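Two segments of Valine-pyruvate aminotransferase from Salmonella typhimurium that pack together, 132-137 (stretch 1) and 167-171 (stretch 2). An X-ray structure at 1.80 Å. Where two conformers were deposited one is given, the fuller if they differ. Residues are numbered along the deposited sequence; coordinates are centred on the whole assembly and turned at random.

Stretch 1 132-137: FPLAPE
Stretch 2 167-171: KYHVD

Leu134 forms the apolar centre of this contact. Its CA-to-CB bond points sideways to stretch 2, but with chi1 at -168° (t) and chi2 at 46° (p) the end of the side chain comes nearer. Leu134 CD1 lies 3.9 Å from Tyr168 CB, 3.3 Å from the carbonyl carbon His169 C and 3.5 Å from Val170 N, so this methyl packs against backbone as well as side chain. The other methyl meets valine: Leu134 CD2 to Val170 CG2 is 3.8 Å, with Val170 chi1 at 177° (t). Leu134 and Val170 also set the register, their CA atoms 5.3 Å apart, and the segments run nearly antiparallel, CA 133 to 136 lying 160° from CA 168 to 170.

The backbones differ in character. Residues 167-169 end a strand that begins earlier in the chain; phi/psi is -80/146 at Tyr168 and -133/151 at His169, then -67/128 at Val170 in the loop. Across from them, Pro133 (-73/-11), Leu134 (-136/80) and Ala135 (-74/152) follow an irregular path, and a cis peptide bond joins Ala135 to Pro136 (-82/149).

The Pro136 ring, puckered C-gamma endo, extends the apolar surface to tyrosine. Tyr168 points its CA-to-CB bond toward stretch 1, with chi1 -67° (m) and chi2 -59°, and Pro136 CD approaches Tyr168 CE2 to 3.4 Å, obliquely to the ring. The CA-to-CB bond of His169 points away, as alternation along a strand would predict.

At the other end, Pro133 O sits 3.9 Å from Val170 CG1. No direct hydrogen bond crosses between the stretches; instead, one water bridges their backbones: the water oxygen lies 2.8 Å from Pro133 O, to which the water donates, and 2.8 Å from Asp171 N, from which it accepts. Packing thus dominates, burying 281 Å² summed over both sides.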

# COMPACT_ATOMS: atom_id res chain seq x y z
N PHE A 132 16.88 -17.53 5.04
CA PHE A 132 17.62 -16.94 3.94
C PHE A 132 18.83 -17.86 3.77
O PHE A 132 19.80 -17.76 4.51
CB PHE A 132 18.04 -15.50 4.22
CG PHE A 132 16.90 -14.58 4.44
CD1 PHE A 132 16.08 -14.21 3.39
CD2 PHE A 132 16.64 -14.06 5.71
CE1 PHE A 132 15.02 -13.37 3.59
CE2 PHE A 132 15.57 -13.21 5.91
CZ PHE A 132 14.75 -12.86 4.85
N PRO A 133 18.76 -18.80 2.81
CA PRO A 133 19.90 -19.72 2.68
C PRO A 133 21.15 -19.11 2.09
O PRO A 133 22.22 -19.73 2.14
CB PRO A 133 19.35 -20.84 1.77
CG PRO A 133 18.26 -20.22 1.02
CD PRO A 133 17.70 -19.08 1.83
N LEU A 134 21.03 -17.92 1.53
CA LEU A 134 22.18 -17.24 0.97
C LEU A 134 22.15 -15.75 1.40
O LEU A 134 21.80 -14.88 0.63
CB LEU A 134 22.24 -17.43 -0.55
CG LEU A 134 23.50 -17.05 -1.39
CD1 LEU A 134 24.76 -17.52 -0.79
CD2 LEU A 134 23.37 -17.62 -2.77
N ALA A 135 22.58 -15.50 2.62
CA ALA A 135 22.76 -14.12 3.07
C ALA A 135 24.03 -13.59 2.40
O ALA A 135 24.93 -14.36 2.11
CB ALA A 135 22.89 -14.09 4.57
N PRO A 136 24.13 -12.26 2.17
CA PRO A 136 23.21 -11.19 2.53
C PRO A 136 22.03 -11.01 1.57
O PRO A 136 22.13 -11.26 0.36
CB PRO A 136 24.10 -9.95 2.50
CG PRO A 136 25.09 -10.26 1.47
CD PRO A 136 25.33 -11.73 1.49
N GLU A 137 20.92 -10.57 2.14
CA GLU A 137 19.68 -10.29 1.44
C GLU A 137 19.18 -8.93 1.89
O GLU A 137 19.49 -8.49 2.99
CB GLU A 137 18.62 -11.35 1.79
CG GLU A 137 18.76 -12.67 1.06
CD GLU A 137 18.36 -12.58 -0.42
OE1 GLU A 137 17.89 -11.51 -0.87
OE2 GLU A 137 18.54 -13.58 -1.14
N LYS A 167 32.22 -14.27 -5.17
CA LYS A 167 30.84 -14.69 -5.29
C LYS A 167 30.44 -15.53 -4.07
O LYS A 167 31.17 -16.44 -3.66
CB LYS A 167 30.66 -15.52 -6.57
CG LYS A 167 29.25 -16.02 -6.79
CD LYS A 167 29.05 -16.67 -8.16
CE LYS A 167 27.69 -17.40 -8.27
NZ LYS A 167 26.50 -16.48 -8.25
N TYR A 168 29.30 -15.19 -3.49
CA TYR A 168 28.76 -15.96 -2.39
C TYR A 168 28.06 -17.19 -2.94
O TYR A 168 27.44 -17.15 -4.01
CB TYR A 168 27.76 -15.15 -1.60
CG TYR A 168 28.32 -13.97 -0.83
CD1 TYR A 168 29.30 -14.14 0.14
CD2 TYR A 168 27.81 -12.72 -1.01
CE1 TYR A 168 29.79 -13.06 0.89
CE2 TYR A 168 28.27 -11.63 -0.29
CZ TYR A 168 29.28 -11.81 0.67
OH TYR A 168 29.75 -10.74 1.37
N HIS A 169 28.15 -18.27 -2.17
CA HIS A 169 27.50 -19.55 -2.48
C HIS A 169 26.76 -20.11 -1.27
O HIS A 169 27.18 -19.90 -0.14
CB HIS A 169 28.53 -20.57 -2.93
CG HIS A 169 29.09 -20.29 -4.29
ND1 HIS A 169 28.40 -20.60 -5.45
CD2 HIS A 169 30.24 -19.70 -4.67
CE1 HIS A 169 29.13 -20.24 -6.49
NE2 HIS A 169 30.25 -19.69 -6.05
N VAL A 170 25.70 -20.86 -1.54
CA VAL A 170 24.96 -21.56 -0.49
C VAL A 170 25.86 -22.64 0.10
O VAL A 170 26.43 -23.45 -0.63
CB VAL A 170 23.68 -22.23 -1.02
CG1 VAL A 170 22.96 -23.02 0.11
CG2 VAL A 170 22.72 -21.23 -1.70
N ASP A 171 26.00 -22.66 1.42
CA ASP A 171 26.76 -23.71 2.11
C ASP A 171 25.78 -24.82 2.50
O ASP A 171 25.20 -24.81 3.59
CB ASP A 171 27.47 -23.11 3.33
CG ASP A 171 28.19 -24.14 4.16
OD1 ASP A 171 28.25 -25.32 3.77
OD2 ASP A 171 28.69 -23.75 5.25
O HOH W 1 24.65 -20.77 3.05